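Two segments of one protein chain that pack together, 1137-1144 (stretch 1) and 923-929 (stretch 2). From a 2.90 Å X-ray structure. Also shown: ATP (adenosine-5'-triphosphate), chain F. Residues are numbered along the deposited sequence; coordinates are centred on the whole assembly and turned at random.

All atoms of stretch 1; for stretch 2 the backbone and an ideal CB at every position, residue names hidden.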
ATOM      1  N   THR A1137     -36.564  -3.452  -5.315  1.00 74.09           N
ATOM      2  CA  THR A1137     -36.291  -2.025  -5.376  1.00 60.05           C
ATOM      3  C   THR A1137     -35.049  -1.767  -6.217  1.00 51.36           C
ATOM      4  O   THR A1137     -34.061  -2.494  -6.118  1.00 70.97           O
ATOM      5  CB  THR A1137     -36.103  -1.432  -3.970  1.00 62.24           C
ATOM      6  OG1 THR A1137     -37.224  -1.783  -3.152  1.00 65.47           O
ATOM      7  CG2 THR A1137     -35.985   0.082  -4.032  1.00 46.34           C
ATOM      8  N   ARG A1138     -35.105  -0.733  -7.046  1.00 51.58           N
ATOM      9  CA  ARG A1138     -34.026  -0.445  -7.978  1.00 54.26           C
ATOM     10  C   ARG A1138     -33.992   1.039  -8.320  1.00 56.89           C
ATOM     11  O   ARG A1138     -35.009   1.617  -8.697  1.00 62.21           O
ATOM     12  CB  ARG A1138     -34.198  -1.281  -9.244  1.00 62.98           C
ATOM     13  CG  ARG A1138     -32.968  -1.378 -10.122  1.00 58.01           C
ATOM     14  CD  ARG A1138     -33.327  -2.029 -11.444  1.00 68.32           C
ATOM     15  NE  ARG A1138     -34.578  -2.775 -11.352  1.00 65.59           N
ATOM     16  CZ  ARG A1138     -35.254  -3.232 -12.400  1.00 76.28           C
ATOM     17  NH1 ARG A1138     -34.803  -3.019 -13.627  1.00 54.04           N
ATOM     18  NH2 ARG A1138     -36.385  -3.900 -12.221  1.00 83.50           N
ATOM     19  N   LEU A1139     -32.823   1.654  -8.181  1.00 50.07           N
ATOM     20  CA  LEU A1139     -32.671   3.069  -8.495  1.00 48.91           C
ATOM     21  C   LEU A1139     -32.582   3.284 -10.000  1.00 55.46           C
ATOM     22  O   LEU A1139     -31.697   2.742 -10.661  1.00 47.79           O
ATOM     23  CB  LEU A1139     -31.433   3.643  -7.806  1.00 47.09           C
ATOM     24  CG  LEU A1139     -31.143   5.118  -8.087  1.00 42.94           C
ATOM     25  CD1 LEU A1139     -32.298   5.987  -7.633  1.00 47.46           C
ATOM     26  CD2 LEU A1139     -29.853   5.549  -7.416  1.00 64.36           C
ATOM     27  N   ILE A1140     -33.507   4.071 -10.539  1.00 49.38           N
ATOM     28  CA  ILE A1140     -33.540   4.339 -11.972  1.00 49.74           C
ATOM     29  C   ILE A1140     -33.588   5.832 -12.275  1.00 53.81           C
ATOM     30  O   ILE A1140     -33.760   6.654 -11.379  1.00 57.69           O
ATOM     31  CB  ILE A1140     -34.753   3.673 -12.650  1.00 49.06           C
ATOM     32  CG1 ILE A1140     -36.038   4.430 -12.311  1.00 45.85           C
ATOM     33  CG2 ILE A1140     -34.856   2.210 -12.258  1.00 53.67           C
ATOM     34  CD1 ILE A1140     -37.226   4.011 -13.141  1.00 39.91           C
ATOM     35  N   GLN A1141     -33.434   6.168 -13.550  1.00 42.75           N
ATOM     36  CA  GLN A1141     -33.580   7.540 -14.020  1.00 41.37           C
ATOM     37  C   GLN A1141     -34.612   7.591 -15.137  1.00 53.26           C
ATOM     38  O   GLN A1141     -34.435   6.965 -16.177  1.00 50.92           O
ATOM     39  CB  GLN A1141     -32.241   8.092 -14.508  1.00 46.01           C
ATOM     40  CG  GLN A1141     -32.348   9.420 -15.235  1.00 49.68           C
ATOM     41  CD  GLN A1141     -32.522  10.591 -14.296  1.00 54.57           C
ATOM     42  OE1 GLN A1141     -32.107  10.542 -13.141  1.00 52.73           O
ATOM     43  NE2 GLN A1141     -33.140  11.657 -14.790  1.00 61.85           N
ATOM     44  N   THR A1142     -35.695   8.329 -14.918  1.00 48.89           N
ATOM     45  CA  THR A1142     -36.761   8.413 -15.908  1.00 41.69           C
ATOM     46  C   THR A1142     -36.375   9.339 -17.055  1.00 61.30           C
ATOM     47  O   THR A1142     -35.501  10.192 -16.912  1.00 66.63           O
ATOM     48  CB  THR A1142     -38.077   8.900 -15.280  1.00 48.43           C
ATOM     49  OG1 THR A1142     -37.865  10.153 -14.623  1.00 62.44           O
ATOM     50  CG2 THR A1142     -38.583   7.889 -14.272  1.00 39.08           C
ATOM     51  N   ALA A1143     -37.037   9.162 -18.194  1.00 54.32           N
ATOM     52  CA  ALA A1143     -36.697   9.906 -19.399  1.00 48.29           C
ATOM     53  C   ALA A1143     -37.473  11.212 -19.512  1.00 59.96           C
ATOM     54  O   ALA A1143     -38.611  11.311 -19.058  1.00 59.01           O
ATOM     55  CB  ALA A1143     -36.936   9.050 -20.625  1.00 51.01           C
ATOM     56  N   TYR A1144     -36.849  12.209 -20.129  1.00 65.57           N
ATOM     57  CA  TYR A1144     -37.465  13.518 -20.305  1.00 56.83           C
ATOM     58  C   TYR A1144     -38.116  13.647 -21.678  1.00 59.99           C
ATOM     59  O   TYR A1144     -37.498  13.350 -22.698  1.00 58.94           O
ATOM     60  CB  TYR A1144     -36.429  14.625 -20.107  1.00 60.01           C
ATOM     61  CG  TYR A1144     -36.956  16.018 -20.359  1.00 63.55           C
ATOM     62  CD1 TYR A1144     -37.852  16.611 -19.482  1.00 73.17           C
ATOM     63  CD2 TYR A1144     -36.549  16.745 -21.469  1.00 71.97           C
ATOM     64  CE1 TYR A1144     -38.336  17.885 -19.707  1.00 79.50           C
ATOM     65  CE2 TYR A1144     -37.027  18.021 -21.701  1.00 82.96           C
ATOM     66  CZ  TYR A1144     -37.919  18.585 -20.817  1.00 86.86           C
ATOM     67  OH  TYR A1144     -38.398  19.854 -21.043  1.00 96.55           O
ATOM     68  N   UNK A 923     -40.801   1.335 -22.125  1.00 32.61           N
ATOM     69  CA  UNK A 923     -39.629   1.800 -21.380  1.00 47.51           C
ATOM     70  C   UNK A 923     -39.878   3.170 -20.764  1.00 50.63           C
ATOM     71  O   UNK A 923     -40.445   4.038 -21.422  1.00 53.68           O
ATOM     72  CB  UNK A 923     -38.402   1.852 -22.292  1.00 47.51           C
ATOM     73  N   UNK A 924     -39.467   3.354 -19.514  1.00 42.70           N
ATOM     74  CA  UNK A 924     -39.672   4.624 -18.829  1.00 42.06           C
ATOM     75  C   UNK A 924     -38.346   5.253 -18.427  1.00 49.41           C
ATOM     76  O   UNK A 924     -38.293   6.423 -18.052  1.00 54.49           O
ATOM     77  CB  UNK A 924     -40.556   4.427 -17.596  1.00 42.06           C
ATOM     78  N   UNK A 925     -37.274   4.474 -18.512  1.00 45.27           N
ATOM     79  CA  UNK A 925     -35.953   4.970 -18.180  1.00 48.35           C
ATOM     80  C   UNK A 925     -34.933   3.861 -18.038  1.00 58.68           C
ATOM     81  O   UNK A 925     -35.193   2.718 -18.407  1.00 67.16           O
ATOM     82  CB  UNK A 925     -36.011   5.784 -16.886  1.00 48.35           C
ATOM     83  N   UNK A 926     -33.766   4.202 -17.503  1.00 60.91           N
ATOM     84  CA  UNK A 926     -32.708   3.224 -17.286  1.00 50.65           C
ATOM     85  C   UNK A 926     -32.291   3.199 -15.820  1.00 51.78           C
ATOM     86  O   UNK A 926     -32.359   4.216 -15.132  1.00 53.88           O
ATOM     87  CB  UNK A 926     -31.502   3.533 -18.176  1.00 50.65           C
ATOM     88  N   UNK A 927     -31.865   2.034 -15.346  1.00 54.09           N
ATOM     89  CA  UNK A 927     -31.496   1.874 -13.945  1.00 58.16           C
ATOM     90  C   UNK A 927     -30.037   2.230 -13.699  1.00 53.17           C
ATOM     91  O   UNK A 927     -29.272   2.422 -14.637  1.00 44.07           O
ATOM     92  CB  UNK A 927     -31.764   0.438 -13.490  1.00 58.16           C
ATOM     93  N   UNK A 928     -29.659   2.316 -12.428  1.00 59.76           N
ATOM     94  CA  UNK A 928     -28.285   2.623 -12.061  1.00 52.17           C
ATOM     95  C   UNK A 928     -27.415   1.378 -12.147  1.00 57.25           C
ATOM     96  O   UNK A 928     -26.203   1.466 -12.338  1.00 61.70           O
ATOM     97  CB  UNK A 928     -28.226   3.216 -10.652  1.00 52.17           C
ATOM     98  N   UNK A 929     -28.045   0.217 -12.011  1.00 54.65           N
ATOM     99  CA  UNK A 929     -27.325  -1.047 -11.913  1.00 60.43           C
ATOM    100  C   UNK A 929     -26.494  -1.355 -13.154  1.00 58.82           C
ATOM    101  O   UNK A 929     -25.295  -1.609 -13.055  1.00 59.72           O
ATOM    102  CB  UNK A 929     -28.315  -2.187 -11.665  1.00 60.43           C
TER
HETATM  103  PG  ATP F1404     -45.524  19.932 -10.148  1.00 97.78           P
HETATM  104  O1G ATP F1404     -45.592  20.783 -11.392  1.00 92.10           O
HETATM  105  O2G ATP F1404     -45.182  20.687  -8.888  1.00 94.64           O
HETATM  106  O3G ATP F1404     -46.673  18.965 -10.007  1.00 96.65           O
HETATM  107  PB  ATP F1404     -44.198  18.009 -11.673  1.00 82.65           P
HETATM  108  O1B ATP F1404     -45.353  18.325 -12.589  1.00 86.61           O
HETATM  109  O2B ATP F1404     -44.009  16.606 -11.168  1.00 62.82           O
HETATM  110  O3B ATP F1404     -44.250  18.981 -10.394  1.00 89.99           O
HETATM  111  PA  ATP F1404     -42.723  18.313 -14.003  1.00 69.01           P
HETATM  112  O1A ATP F1404     -42.785  16.856 -14.382  1.00 68.91           O
HETATM  113  O2A ATP F1404     -43.715  19.276 -14.605  1.00101.88           O
HETATM  114  O3A ATP F1404     -42.827  18.413 -12.402  1.00 73.64           O
HETATM  115  O5' ATP F1404     -41.237  18.848 -14.287  1.00 74.09           O
HETATM  116  C5' ATP F1404     -40.739  20.004 -13.621  1.00 80.57           C
HETATM  117  C4' ATP F1404     -39.310  20.234 -14.088  1.00 70.49           C
HETATM  118  O4' ATP F1404     -38.566  19.027 -13.919  1.00 74.68           O
HETATM  119  C3' ATP F1404     -39.269  20.593 -15.562  1.00 66.68           C
HETATM  120  O3' ATP F1404     -38.761  21.921 -15.723  1.00 84.23           O
HETATM  121  C2' ATP F1404     -38.330  19.599 -16.213  1.00 65.99           C
HETATM  122  O2' ATP F1404     -37.247  20.294 -16.836  1.00 92.38           O
HETATM  123  C1' ATP F1404     -37.807  18.721 -15.090  1.00 73.44           C
HETATM  124  N9  ATP F1404     -37.985  17.288 -15.437  1.00 72.93           N
HETATM  125  C8  ATP F1404     -39.164  16.644 -15.521  1.00 74.24           C
HETATM  126  N7  ATP F1404     -38.988  15.342 -15.858  1.00 67.81           N
HETATM  127  C5  ATP F1404     -37.667  15.136 -15.997  1.00 68.58           C
HETATM  128  C6  ATP F1404     -36.798  13.988 -16.341  1.00 71.36           C
HETATM  129  N6  ATP F1404     -37.323  12.769 -16.612  1.00 74.66           N
HETATM  130  N1  ATP F1404     -35.465  14.196 -16.377  1.00 71.38           N
HETATM  131  C2  ATP F1404     -34.934  15.402 -16.110  1.00 70.39           C
HETATM  132  N3  ATP F1404     -35.661  16.486 -15.791  1.00 61.23           N
HETATM  133  C4  ATP F1404     -37.011  16.421 -15.721  1.00 66.76           C

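The two strands run antiparallel, and the backbone sets the rules before any side chain does. Four backbone hydrogen bonds join them and set the register in which the side chains meet.

Position 923 lies before the paired region. Its ideal CB has nothing of stretch 1 within 5.5 Å, and phi of -69° with psi of 137° suits almost any residue, an imino acid included. The deposited residue is Pro923, which makes no contact with stretch 1.

At position 924 the carbonyl does the backbone work: Ala1143 N donates to the O of 924 at 3.0 Å, and the CA of Thr1142 approaches the same oxygen at 3.3 Å in a CA-H...O contact. CA-to-CB points sideways, and the ideal CB lies 5.2 Å from Thr1142 CG2, so a side chain needs some length to reach the apolar atoms of stretch 1. The methyls of Ile1140 and Thr1142 offer apolar surface, which suits Ile, Leu or Met. The residue is Ile924, with chi1 p and chi2 t; its CD1 reaches Ile1140 CD1 at 4.2 Å.

Position 925 is decided by exclusion. Its CA-to-CB direction runs toward stretch 1, and an ideal CB would stand 2.1 Å from Gln1141 O and 2.9 Å from Thr1142 CA, both clashes. Phi and psi of 167° and -168° describe a nearly fully extended backbone. Only glycine fits here, and Gly925 it is. With no CB, its CA comes within 3.2 Å of Gln1141 O in a CA-H...O contact.

Position 926 pairs with Gln1141 through two hydrogen bonds, its N giving to Gln1141 O at 3.1 Å and its O receiving from Gln1141 N at 2.7 Å. The ideal CB shares a sheet face with the Gln1141 side chain but lies 4.9 Å from Gln1141 O, so nothing in stretch 1 fixes identity; a beta-branched residue would suit the extended backbone, and others could serve. Ile926 fills it, again p and t.

Position 927 is the richest. Its ideal CB lies 3.6 Å from Arg1138 CD and 3.8 Å from Ile1140 CG2, on the face occupied by Ile1140. A nearby guanidinium invites an acid; Asn or Gln could also offer an oxygen. The answer is Asp927. Its OD2 lies at the guanidinium edge, near the plane, and forms a salt bridge with Arg1138 NH1 at 3.6 Å.

At position 928 the strand has ended, but N still donates to Leu1139 O at 2.7 Å. CA-to-CB points toward stretch 1, with the ideal CB 3.5 Å from Leu1139 O. Stretch 1 offers no charge or side-chain donor here, so several long side chains, polar or not, would suit. Glu928 extends with chi1 and chi2 both t, bringing OE1 to 3.5 Å from Leu1139 CD2, a plain van der Waals contact; OE2 is hydrogen-bonded elsewhere in the structure.

Position 929 points toward stretch 1 from farther off, its ideal CB 5.0 Å from Arg1138 CG. Many polar residues would do; the residue is Asp929, which makes no close contact.

Stretch 2 (923-929) PIGIDED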
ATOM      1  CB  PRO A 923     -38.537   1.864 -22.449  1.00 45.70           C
ATOM      2  CG  PRO A 923     -39.277   2.070 -23.720  1.00 50.19           C
ATOM      3  CD  PRO A 923     -40.554   1.298 -23.575  1.00 50.56           C
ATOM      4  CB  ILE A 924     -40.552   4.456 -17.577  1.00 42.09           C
ATOM      5  CG1 ILE A 924     -39.884   3.512 -16.578  1.00 43.83           C
ATOM      6  CG2 ILE A 924     -41.927   3.940 -17.960  1.00 44.87           C
ATOM      7  CD1 ILE A 924     -40.686   3.294 -15.318  1.00 46.06           C
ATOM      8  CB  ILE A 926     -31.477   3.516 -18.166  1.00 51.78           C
ATOM      9  CG1 ILE A 926     -30.896   4.892 -17.841  1.00 55.14           C
ATOM     10  CG2 ILE A 926     -31.846   3.432 -19.637  1.00 49.40           C
ATOM     11  CD1 ILE A 926     -29.637   5.216 -18.606  1.00 33.24           C
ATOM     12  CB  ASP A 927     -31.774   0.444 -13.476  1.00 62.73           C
ATOM     13  CG  ASP A 927     -31.132  -0.604 -14.365  1.00 63.73           C
ATOM     14  OD1 ASP A 927     -30.287  -0.245 -15.209  1.00 60.90           O
ATOM     15  OD2 ASP A 927     -31.472  -1.797 -14.218  1.00 55.34           O
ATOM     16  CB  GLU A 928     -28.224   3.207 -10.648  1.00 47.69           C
ATOM     17  CG  GLU A 928     -26.845   3.703 -10.241  1.00 50.95           C
ATOM     18  CD  GLU A 928     -26.760   4.053  -8.772  1.00 61.84           C
ATOM     19  OE1 GLU A 928     -27.282   3.278  -7.945  1.00 51.67           O
ATOM     20  OE2 GLU A 928     -26.169   5.102  -8.443  1.00 66.75           O
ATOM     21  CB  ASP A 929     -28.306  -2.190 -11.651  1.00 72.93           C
ATOM     22  CG  ASP A 929     -27.613  -3.453 -11.184  1.00 84.75           C
ATOM     23  OD1 ASP A 929     -27.389  -3.590  -9.964  1.00104.64           O
ATOM     24  OD2 ASP A 929     -27.292  -4.308 -12.035  1.00 86.76           O
TER
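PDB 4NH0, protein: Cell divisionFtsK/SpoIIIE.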